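Local coordinates for putative gdp-fucose protein o-fucosyltransferase 1 (Caenorhabditis elegans, PDB 3ZY2), which has the two-domain GT-B fold of its glycosyltransferase family and binds guanosine-5'-diphosphate in the cleft between the domains, at residues A[17-22]-A[217-222]; A[225-230]-A[238-243]; A[23-28]-A[333-338]. All coordinates share one frame; numbering follows the deposited sequence.

Contact 1 of 3, residues A[17-22]-A[217-222]. With GDP (guanosine-5'-diphosphate), chain C.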
loop_
_atom_site.group_PDB
_atom_site.type_symbol
_atom_site.label_atom_id
_atom_site.label_comp_id
_atom_site.label_asym_id
_atom_site.label_seq_id
_atom_site.Cartn_x
_atom_site.Cartn_y
_atom_site.Cartn_z
ATOM N N MET A 17 10.766 1.887 5.847
ATOM C CA MET A 17 11.141 2.215 4.487
ATOM C C MET A 17 12.414 3.035 4.392
ATOM O O MET A 17 12.532 4.118 4.961
ATOM C CB MET A 17 10.020 2.940 3.769
ATOM C CG MET A 17 10.385 3.208 2.346
ATOM S SD MET A 17 9.005 3.722 1.352
ATOM C CE MET A 17 8.725 5.345 2.019
ATOM N N GLY A 18 13.368 2.481 3.661
ATOM C CA GLY A 18 14.612 3.172 3.368
ATOM C C GLY A 18 15.569 3.346 4.538
ATOM O O GLY A 18 15.367 2.823 5.641
ATOM N N ARG A 19 16.652 4.062 4.268
ATOM C CA ARG A 19 17.685 4.319 5.255
ATOM C C ARG A 19 17.379 5.577 6.063
ATOM O O ARG A 19 16.240 6.048 6.048
ATOM C CB ARG A 19 19.029 4.364 4.558
ATOM C CG ARG A 19 19.339 2.955 3.986
ATOM C CD ARG A 19 19.929 3.111 2.610
ATOM N NE ARG A 19 21.356 3.026 2.760
ATOM C CZ ARG A 19 22.271 3.380 1.864
ATOM N NH1 ARG A 19 21.937 3.926 0.692
ATOM N NH2 ARG A 19 23.542 3.199 2.186
ATOM N N PHE A 20 18.349 6.071 6.831
ATOM C CA PHE A 20 18.047 7.066 7.883
ATOM C C PHE A 20 17.322 8.310 7.408
ATOM O O PHE A 20 16.369 8.773 8.071
ATOM C CB PHE A 20 19.318 7.455 8.628
ATOM C CG PHE A 20 19.080 8.258 9.871
ATOM C CD1 PHE A 20 18.342 7.722 10.929
ATOM C CD2 PHE A 20 19.641 9.524 10.014
ATOM C CE1 PHE A 20 18.144 8.455 12.100
ATOM C CE2 PHE A 20 19.466 10.263 11.158
ATOM C CZ PHE A 20 18.716 9.750 12.214
ATOM N N GLY A 21 17.726 8.838 6.258
ATOM C CA GLY A 21 17.051 10.035 5.757
ATOM C C GLY A 21 15.586 9.774 5.461
ATOM O O GLY A 21 14.739 10.609 5.759
ATOM N N ASN A 22 15.272 8.623 4.881
ATOM C CA ASN A 22 13.862 8.265 4.638
ATOM C C ASN A 22 13.080 8.068 5.943
ATOM O O ASN A 22 11.915 8.485 6.054
ATOM C CB ASN A 22 13.735 6.962 3.811
ATOM C CG ASN A 22 14.234 7.071 2.355
ATOM O OD1 ASN A 22 14.104 6.095 1.608
ATOM N ND2 ASN A 22 14.803 8.205 1.960
ATOM N N HIS A 217 27.982 17.764 1.677
ATOM C CA HIS A 217 27.521 16.384 1.580
ATOM C C HIS A 217 27.721 15.861 0.171
ATOM O O HIS A 217 27.156 16.395 -0.777
ATOM C CB HIS A 217 26.039 16.272 1.968
ATOM C CG HIS A 217 25.535 14.864 1.933
ATOM N ND1 HIS A 217 24.290 14.513 1.450
ATOM C CD2 HIS A 217 26.139 13.704 2.311
ATOM C CE1 HIS A 217 24.148 13.199 1.540
ATOM N NE2 HIS A 217 25.257 12.683 2.052
ATOM N N LEU A 218 28.588 14.850 0.042
ATOM C CA LEU A 218 28.876 14.226 -1.245
ATOM C C LEU A 218 28.221 12.854 -1.267
ATOM O O LEU A 218 28.732 11.896 -0.691
ATOM C CB LEU A 218 30.391 14.113 -1.474
ATOM C CG LEU A 218 31.180 15.429 -1.359
ATOM C CD1 LEU A 218 32.662 15.207 -1.713
ATOM C CD2 LEU A 218 30.577 16.583 -2.229
ATOM N N ARG A 219 27.061 12.788 -1.912
ATOM C CA ARG A 219 26.332 11.541 -2.065
ATOM C C ARG A 219 26.784 10.976 -3.407
ATOM O O ARG A 219 26.476 11.534 -4.470
ATOM C CB ARG A 219 24.821 11.838 -2.068
ATOM C CG ARG A 219 23.935 10.590 -2.076
ATOM C CD ARG A 219 23.900 9.840 -0.759
ATOM N NE ARG A 219 22.739 8.950 -0.752
ATOM C CZ ARG A 219 22.741 7.700 -1.189
ATOM N NH1 ARG A 219 23.858 7.150 -1.645
ATOM N NH2 ARG A 219 21.634 6.981 -1.151
ATOM N N ASN A 220 27.546 9.888 -3.367
ATOM C CA ASN A 220 28.183 9.412 -4.592
ATOM C C ASN A 220 28.449 7.916 -4.727
ATOM O O ASN A 220 29.234 7.526 -5.588
ATOM C CB ASN A 220 29.469 10.209 -4.910
ATOM C CG ASN A 220 30.467 10.212 -3.766
ATOM O OD1 ASN A 220 30.535 9.282 -2.958
ATOM N ND2 ASN A 220 31.248 11.279 -3.693
ATOM N N ASP A 221 27.786 7.081 -3.928
ATOM C CA ASP A 221 27.935 5.627 -4.135
ATOM C C ASP A 221 27.321 5.174 -5.466
ATOM O O ASP A 221 26.602 5.935 -6.113
ATOM C CB ASP A 221 27.448 4.813 -2.927
ATOM C CG ASP A 221 25.931 4.732 -2.815
ATOM O OD1 ASP A 221 25.188 5.172 -3.725
ATOM O OD2 ASP A 221 25.470 4.197 -1.790
ATOM N N ALA A 222 27.644 3.949 -5.892
ATOM C CA ALA A 222 27.276 3.472 -7.230
ATOM C C ALA A 222 25.769 3.459 -7.495
ATOM O O ALA A 222 25.333 3.825 -8.590
ATOM C CB ALA A 222 27.877 2.094 -7.488
HETATM P PB GDP C . 19.193 9.276 0.574
HETATM O O1B GDP C . 20.473 10.025 0.603
HETATM O O2B GDP C . 17.730 9.823 0.591
HETATM O O3B GDP C . 19.340 7.649 0.357
HETATM O O3A GDP C . 19.473 9.143 2.265
HETATM P PA GDP C . 18.997 7.836 3.273
HETATM O O1A GDP C . 19.812 8.664 4.572
HETATM O O2A GDP C . 17.744 7.400 3.351
HETATM O "O5'" GDP C . 20.061 6.755 2.315
HETATM C "C5'" GDP C . 21.151 7.315 2.724
HETATM C "C4'" GDP C . 22.241 6.688 3.203
HETATM O "O4'" GDP C . 23.484 6.307 2.768
HETATM C "C3'" GDP C . 22.368 7.281 4.451
HETATM O "O3'" GDP C . 21.615 6.830 5.950
HETATM C "C2'" GDP C . 24.211 6.580 5.415
HETATM O "O2'" GDP C . 23.843 5.342 5.834
HETATM C "C1'" GDP C . 24.726 6.644 3.988
HETATM N N9 GDP C . 25.109 7.856 3.804
HETATM C C8 GDP C . 24.427 9.069 2.622
HETATM N N7 GDP C . 25.318 9.882 3.092
HETATM C C5 GDP C . 26.217 9.768 3.989
HETATM C C6 GDP C . 27.521 10.483 4.888
HETATM O O6 GDP C . 27.629 11.556 4.513
HETATM N N1 GDP C . 27.863 9.710 5.555
HETATM C C2 GDP C . 27.749 8.544 5.969
HETATM N N2 GDP C . 28.215 7.986 6.652
HETATM N N3 GDP C . 26.690 7.500 5.445
HETATM C C4 GDP C . 25.983 8.259 4.441
HETATM O O HOH W 1 22.554 4.440 -2.570
HETATM O O HOH W 2 24.848 4.946 0.506
#

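Contact 2 of 3, residues A[225-230]-A[238-243]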
loop_
_atom_site.group_PDB
_atom_site.type_symbol
_atom_site.label_atom_id
_atom_site.label_comp_id
_atom_site.label_asym_id
_atom_site.label_seq_id
_atom_site.Cartn_x
_atom_site.Cartn_y
_atom_site.Cartn_z
ATOM N N VAL A 225 24.365 7.051 -8.389
ATOM C CA VAL A 225 24.578 7.567 -9.737
ATOM C C VAL A 225 23.546 6.949 -10.686
ATOM O O VAL A 225 23.103 7.597 -11.636
ATOM C CB VAL A 225 26.046 7.396 -10.233
ATOM C CG1 VAL A 225 27.030 7.830 -9.140
ATOM C CG2 VAL A 225 26.334 5.970 -10.712
ATOM N N ARG A 226 23.135 5.722 -10.383
ATOM C CA ARG A 226 22.110 5.039 -11.168
ATOM C C ARG A 226 20.710 5.624 -10.963
ATOM O O ARG A 226 19.951 5.756 -11.923
ATOM C CB ARG A 226 22.133 3.527 -10.920
ATOM C CG ARG A 226 23.382 2.834 -11.479
ATOM C CD ARG A 226 23.213 1.317 -11.531
ATOM N NE ARG A 226 22.523 0.820 -10.341
ATOM C CZ ARG A 226 23.120 0.311 -9.265
ATOM N NH1 ARG A 226 24.445 0.196 -9.206
ATOM N NH2 ARG A 226 22.376 -0.099 -8.244
ATOM N N VAL A 227 20.378 5.965 -9.718
ATOM C CA VAL A 227 19.153 6.702 -9.391
ATOM C C VAL A 227 19.045 8.002 -10.210
ATOM O O VAL A 227 18.005 8.292 -10.821
ATOM C CB VAL A 227 19.080 6.972 -7.853
ATOM C CG1 VAL A 227 18.120 8.115 -7.492
ATOM C CG2 VAL A 227 18.714 5.693 -7.107
ATOM N N CYS A 228 20.135 8.761 -10.253
ATOM C CA CYS A 228 20.168 10.030 -10.959
ATOM C C CYS A 228 20.077 9.854 -12.474
ATOM O O CYS A 228 19.447 10.662 -13.160
ATOM C CB CYS A 228 21.441 10.789 -10.595
ATOM S SG CYS A 228 21.569 11.150 -8.817
ATOM N N GLU A 229 20.709 8.802 -12.989
ATOM C CA GLU A 229 20.754 8.591 -14.440
ATOM C C GLU A 229 19.382 8.204 -14.999
ATOM O O GLU A 229 19.149 8.284 -16.206
ATOM C CB GLU A 229 21.849 7.585 -14.830
ATOM C CG GLU A 229 21.515 6.118 -14.574
ATOM C CD GLU A 229 22.714 5.190 -14.745
ATOM O OE1 GLU A 229 23.867 5.686 -14.801
ATOM O OE2 GLU A 229 22.499 3.959 -14.819
ATOM N N HIS A 230 18.475 7.806 -14.109
ATOM C CA HIS A 230 17.103 7.479 -14.496
ATOM C C HIS A 230 16.159 8.686 -14.548
ATOM O O HIS A 230 15.009 8.552 -14.972
ATOM C CB HIS A 230 16.527 6.397 -13.577
ATOM C CG HIS A 230 16.968 5.010 -13.926
ATOM N ND1 HIS A 230 18.061 4.405 -13.342
ATOM C CD2 HIS A 230 16.464 4.109 -14.803
ATOM C CE1 HIS A 230 18.211 3.191 -13.840
ATOM N NE2 HIS A 230 17.254 2.985 -14.729
ATOM N N PRO A 238 8.931 15.065 -8.466
ATOM C CA PRO A 238 9.794 14.996 -7.295
ATOM C C PRO A 238 10.504 13.654 -7.209
ATOM O O PRO A 238 9.931 12.583 -7.533
ATOM C CB PRO A 238 8.817 15.145 -6.133
ATOM C CG PRO A 238 7.732 16.006 -6.712
ATOM C CD PRO A 238 7.564 15.492 -8.113
ATOM N N LEU A 239 11.762 13.724 -6.796
ATOM C CA LEU A 239 12.535 12.534 -6.545
ATOM C C LEU A 239 13.129 12.724 -5.174
ATOM O O LEU A 239 13.946 13.630 -4.963
ATOM C CB LEU A 239 13.619 12.373 -7.607
ATOM C CG LEU A 239 14.532 11.151 -7.442
ATOM C CD1 LEU A 239 13.766 9.802 -7.552
ATOM C CD2 LEU A 239 15.666 11.224 -8.462
ATOM N N PHE A 240 12.670 11.911 -4.234
ATOM C CA PHE A 240 13.157 11.961 -2.867
ATOM C C PHE A 240 13.024 13.375 -2.313
ATOM O O PHE A 240 11.924 13.907 -2.314
ATOM C CB PHE A 240 14.574 11.391 -2.807
ATOM C CG PHE A 240 14.662 9.960 -3.274
ATOM C CD1 PHE A 240 13.608 9.077 -3.062
ATOM C CD2 PHE A 240 15.797 9.505 -3.939
ATOM C CE1 PHE A 240 13.683 7.740 -3.530
ATOM C CE2 PHE A 240 15.886 8.186 -4.382
ATOM C CZ PHE A 240 14.829 7.312 -4.177
ATOM N N ALA A 241 14.126 14.000 -1.897
ATOM C CA ALA A 241 14.045 15.296 -1.225
ATOM C C ALA A 241 14.085 16.500 -2.168
ATOM O O ALA A 241 14.239 17.644 -1.719
ATOM C CB ALA A 241 15.154 15.412 -0.180
ATOM N N SER A 242 13.961 16.267 -3.471
ATOM C CA SER A 242 14.231 17.332 -4.444
ATOM C C SER A 242 13.409 18.626 -4.273
ATOM O O SER A 242 13.839 19.696 -4.700
ATOM C CB SER A 242 14.113 16.783 -5.866
ATOM O OG SER A 242 12.795 16.318 -6.095
ATOM N N GLU A 243 12.237 18.540 -3.645
ATOM C CA GLU A 243 11.418 19.749 -3.398
ATOM C C GLU A 243 12.049 20.710 -2.378
ATOM O O GLU A 243 11.644 21.869 -2.269
ATOM C CB GLU A 243 9.995 19.361 -3.005
ATOM C CG GLU A 243 9.286 18.539 -4.115
ATOM C CD GLU A 243 8.046 17.800 -3.630
ATOM O OE1 GLU A 243 8.167 16.839 -2.825
ATOM O OE2 GLU A 243 6.933 18.179 -4.079
#

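Contact 3 of 3, residues A[23-28]-A[333-338]. With GDP (guanosine-5'-diphosphate), chain C.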
loop_
_atom_site.group_PDB
_atom_site.type_symbol
_atom_site.label_atom_id
_atom_site.label_comp_id
_atom_site.label_asym_id
_atom_site.label_seq_id
_atom_site.Cartn_x
_atom_site.Cartn_y
_atom_site.Cartn_z
ATOM N N GLN A 23 13.727 7.479 6.947
ATOM C CA GLN A 23 13.071 7.163 8.210
ATOM C C GLN A 23 12.729 8.445 8.944
ATOM O O GLN A 23 11.617 8.589 9.482
ATOM C CB GLN A 23 13.986 6.329 9.078
ATOM C CG GLN A 23 14.232 4.935 8.506
ATOM C CD GLN A 23 15.373 4.243 9.188
ATOM O OE1 GLN A 23 15.590 4.412 10.398
ATOM N NE2 GLN A 23 16.148 3.457 8.407
ATOM N N VAL A 24 13.685 9.385 8.977
ATOM C CA VAL A 24 13.438 10.672 9.624
ATOM C C VAL A 24 12.357 11.442 8.865
ATOM O O VAL A 24 11.495 12.052 9.477
ATOM C CB VAL A 24 14.727 11.505 9.745
ATOM C CG1 VAL A 24 14.431 12.899 10.298
ATOM C CG2 VAL A 24 15.720 10.788 10.670
ATOM N N ASP A 25 12.401 11.399 7.530
ATOM C CA ASP A 25 11.427 12.102 6.672
ATOM C C ASP A 25 9.985 11.667 7.002
ATOM O O ASP A 25 9.089 12.509 7.182
ATOM C CB ASP A 25 11.796 11.854 5.205
ATOM C CG ASP A 25 11.367 12.972 4.303
ATOM O OD1 ASP A 25 11.524 14.152 4.693
ATOM O OD2 ASP A 25 10.870 12.670 3.210
ATOM N N GLN A 26 9.784 10.361 7.157
ATOM C CA GLN A 26 8.449 9.855 7.507
ATOM C C GLN A 26 8.152 10.118 8.983
ATOM O O GLN A 26 7.014 10.418 9.344
ATOM C CB GLN A 26 8.338 8.360 7.188
ATOM C CG GLN A 26 8.204 8.086 5.697
ATOM C CD GLN A 26 7.673 6.691 5.440
ATOM O OE1 GLN A 26 8.357 5.712 5.702
ATOM N NE2 GLN A 26 6.443 6.595 4.938
ATOM N N PHE A 27 9.163 10.054 9.847
ATOM C CA PHE A 27 8.960 10.288 11.293
ATOM C C PHE A 27 8.366 11.684 11.594
ATOM O O PHE A 27 7.488 11.808 12.432
ATOM C CB PHE A 27 10.300 10.042 12.020
ATOM C CG PHE A 27 10.280 10.326 13.475
ATOM C CD1 PHE A 27 9.267 9.864 14.312
ATOM C CD2 PHE A 27 11.348 11.006 14.046
ATOM C CE1 PHE A 27 9.298 10.140 15.701
ATOM C CE2 PHE A 27 11.391 11.266 15.424
ATOM C CZ PHE A 27 10.339 10.835 16.249
ATOM N N LEU A 28 8.813 12.711 10.865
ATOM C CA LEU A 28 8.213 14.061 10.996
ATOM C C LEU A 28 6.709 14.015 10.756
ATOM O O LEU A 28 5.941 14.619 11.511
ATOM C CB LEU A 28 8.850 15.031 10.007
ATOM C CG LEU A 28 10.355 15.218 10.176
ATOM C CD1 LEU A 28 10.799 16.241 9.130
ATOM C CD2 LEU A 28 10.711 15.651 11.576
ATOM N N VAL A 333 18.708 16.201 -3.898
ATOM C CA VAL A 333 17.864 15.003 -4.018
ATOM C C VAL A 333 17.921 14.139 -2.752
ATOM O O VAL A 333 17.012 13.386 -2.435
ATOM C CB VAL A 333 18.230 14.183 -5.306
ATOM C CG1 VAL A 333 17.388 12.921 -5.421
ATOM C CG2 VAL A 333 18.074 15.056 -6.517
ATOM N N SER A 334 18.992 14.270 -1.991
ATOM C CA SER A 334 19.190 13.369 -0.871
ATOM C C SER A 334 18.352 13.741 0.354
ATOM O O SER A 334 18.425 14.882 0.868
ATOM C CB SER A 334 20.659 13.357 -0.498
ATOM O OG SER A 334 20.861 12.650 0.703
ATOM N N THR A 335 17.618 12.765 0.873
ATOM C CA THR A 335 16.888 12.988 2.127
ATOM C C THR A 335 17.822 13.100 3.339
ATOM O O THR A 335 17.422 13.597 4.394
ATOM C CB THR A 335 15.820 11.914 2.427
ATOM O OG1 THR A 335 16.460 10.641 2.604
ATOM C CG2 THR A 335 14.811 11.850 1.291
ATOM N N PHE A 336 19.058 12.623 3.183
ATOM C CA PHE A 336 20.083 12.771 4.205
ATOM C C PHE A 336 20.512 14.254 4.289
ATOM O O PHE A 336 20.531 14.858 5.368
ATOM C CB PHE A 336 21.226 11.807 3.864
ATOM C CG PHE A 336 22.262 11.649 4.936
ATOM C CD1 PHE A 336 22.109 10.673 5.931
ATOM C CD2 PHE A 336 23.442 12.394 4.900
ATOM C CE1 PHE A 336 23.096 10.503 6.916
ATOM C CE2 PHE A 336 24.452 12.204 5.873
ATOM C CZ PHE A 336 24.278 11.267 6.865
ATOM N N SER A 337 20.807 14.855 3.129
ATOM C CA SER A 337 21.005 16.313 3.069
ATOM C C SER A 337 19.786 17.054 3.606
ATOM O O SER A 337 19.938 18.117 4.221
ATOM C CB SER A 337 21.303 16.800 1.640
ATOM O OG SER A 337 22.701 16.747 1.327
ATOM N N HIS A 338 18.587 16.491 3.391
ATOM C CA HIS A 338 17.348 17.219 3.764
ATOM C C HIS A 338 17.250 17.351 5.283
ATOM O O HIS A 338 16.787 18.375 5.791
ATOM C CB HIS A 338 16.114 16.524 3.164
ATOM C CG HIS A 338 14.861 17.363 3.091
ATOM N ND1 HIS A 338 14.757 18.700 3.433
ATOM C CD2 HIS A 338 13.632 16.993 2.660
ATOM C CE1 HIS A 338 13.510 19.106 3.221
ATOM N NE2 HIS A 338 12.810 18.085 2.768
HETATM P PB GDP C . 19.193 9.276 0.574
HETATM O O1B GDP C . 20.473 10.025 0.603
HETATM O O2B GDP C . 17.730 9.823 0.591
HETATM O O3B GDP C . 19.340 7.649 0.357
HETATM O O3A GDP C . 19.473 9.143 2.265
HETATM P PA GDP C . 18.997 7.836 3.273
HETATM O O1A GDP C . 19.812 8.664 4.572
HETATM O O2A GDP C . 17.744 7.400 3.351
HETATM O "O5'" GDP C . 20.061 6.755 2.315
HETATM C "C5'" GDP C . 21.151 7.315 2.724
HETATM C "C4'" GDP C . 22.241 6.688 3.203
HETATM O "O4'" GDP C . 23.484 6.307 2.768
HETATM C "C3'" GDP C . 22.368 7.281 4.451
HETATM O "O3'" GDP C . 21.615 6.830 5.950
HETATM C "C2'" GDP C . 24.211 6.580 5.415
HETATM O "O2'" GDP C . 23.843 5.342 5.834
HETATM C "C1'" GDP C . 24.726 6.644 3.988
HETATM N N9 GDP C . 25.109 7.856 3.804
HETATM C C8 GDP C . 24.427 9.069 2.622
HETATM N N7 GDP C . 25.318 9.882 3.092
HETATM C C5 GDP C . 26.217 9.768 3.989
HETATM C C6 GDP C . 27.521 10.483 4.888
HETATM O O6 GDP C . 27.629 11.556 4.513
HETATM N N1 GDP C . 27.863 9.710 5.555
HETATM C C2 GDP C . 27.749 8.544 5.969
HETATM N N2 GDP C . 28.215 7.986 6.652
HETATM N N3 GDP C . 26.690 7.500 5.445
HETATM C C4 GDP C . 25.983 8.259 4.441
#

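Contact 1 of 3, residues A[17-22]-A[217-222]
Arg19, the N-cap residue of helix 20-37, meets Arg219 and Asp221, which lie on the loop leaving strand 213-218. The two backbones stay well apart, and guanosine-5'-diphosphate spans the interval. On one bank the first helical turn offers bare amides: Gly21 N donates to GDP O1A at 2.7 Å, where a residue without a side chain lets the phosphate settle on the backbone, and Asn22 N reaches GDP O2A at 3.2 Å. On the other bank Arg219 grips the outer phosphate twice. Its NE donates almost straight to GDP O1B (2.9 Å, 168°) and its NH2 to GDP O3B (2.8 Å), while NH1 pairs with Asp288 and Asp221. His217 NE2 holds GDP N7 at 3.0 Å. Arg19 lays a guanidinium face against the ribose, with CZ 3.3 Å from GDP O4'. Arg19 NH1 comes to 3.6 Å from Arg219 NH2, the two side chains crossing obliquely with their planes 85° apart. A water accepting from Arg219 NH2 donates to Asp221 OD1, whose other partners include Trp224 N. Two arginines can therefore approach each other, their charge probably balanced by the diphosphate, Asp221 and Asp288.

Contact 2 of 3, residues A[225-230]-A[238-243]
Val227, on helix 222-229, points at a type II' beta turn running from Leu239 to Ser242, and the contact is a small hydrophobic patch between helix and turn beside the nucleotide cleft of this GT-B protein. The turn is closed by Ser242 N donating to Leu239 O at 3.0 Å. Its second residue, Phe240, takes the positive phi (54°) that this turn type demands. Both Leu239 and Phe240 point toward the helix, and Val227 CG1 touches the two of them. That methyl stands anti to the backbone N (chi1 160°), which swings it out from the helix toward the turn. It lies 3.8 Å from Phe240 CE2, approaching the ring obliquely, and 4.1 Å from Leu239 CD2. Leu239 uses its two methyls on different neighbours: CD2 goes to the valine, while CD1 sits over the centre of one face of the Phe240 ring, 4.1 Å above its plane. A branched valine suits this spot because it is short and stiff, and one of its methyls serves both partners. Glu111 of the second subunit packs on both Val227 and Phe240, and Phe240 also rests on Thr335 of helix 335-346. The nearest atoms of the Phe240 side chain and the nucleotide are about 5 Å apart. The helix itself is tied down by the disulfide from Cys228 to Cys260. Further along, the His230 ring turns back on the preceding turn, and ND1 donates to Arg226 O at 2.7 Å from above the carbonyl plane.

Contact 3 of 3, residues A[23-28]-A[333-338]
Asp25, on helix 20-37, faces Thr335 and His338, which lie one turn apart at the start of helix 335-346. The meeting of the two helices is buried but loose. The nearest backbones, at Asp25 CA and Thr335 CA, are 7.2 Å apart, and Asp25 OD2 comes only to 4.5 Å from the methyl Thr335 CG2. The aspartate and the imidazole of His338 run across each other at about a right angle. Asp25 OD1 accepts a hydrogen bond from Ser180 OG and forms a salt bridge with Arg342, further along the same helix as His338, which probably makes a buried aspartate tolerable here.

The other face of the segment 333-338 is tight, because it closes on guanosine-5'-diphosphate. Thr335 N donates to GDP O2B at 3.0 Å, and Thr335 OG1 bonds to the same oxygen, placed there by standing between the backbone N and the carbonyl carbon (chi1 63°). Beside it, Ser334 OG donates to GDP O1B at 2.7 Å. Ser334 is also the N-cap residue of the helix, and its OG accepts from Ser337 N at 3.3 Å and weakly from Phe336 N, so the one hydroxyl serves both the helix end and the phosphate. Phe336 lays one face of its ring against the guanine, with CE2 3.5 Å from GDP C5. Met315, Leu319 and Met322 of helix 315-324 also pack on the ring, an apolar setting that suits a phenylalanine.

The outer phosphate thus meets the amino end of a helix, where N-H groups not used within the helix and the helix dipole would stabilise negative charge, while the charge of Asp25 is probably balanced separately by Arg342.

Overall arrangement
From the N terminus, contact 1 opens at 17-22 and contact 3 directly after it at 23-28, the first at and just before the start of helix 20-37, the second within it, beside the six-stranded parallel sheet. Contact 1 closes a loop of nearly 200 residues at 217-222, at the end of strand 213-218 in the five-stranded sheet; contact 3 closes later, at 333-338, so the two cross. Contact 2 lies in series after contact 1 and nested within contact 3, a short local closure across seven intervening residues. A probable hydrogen bond from Ala241 N to Val333 O ties its turn to the loop leading into helix 335-346. Contacts 1 and 3 join the two domains around one nucleotide.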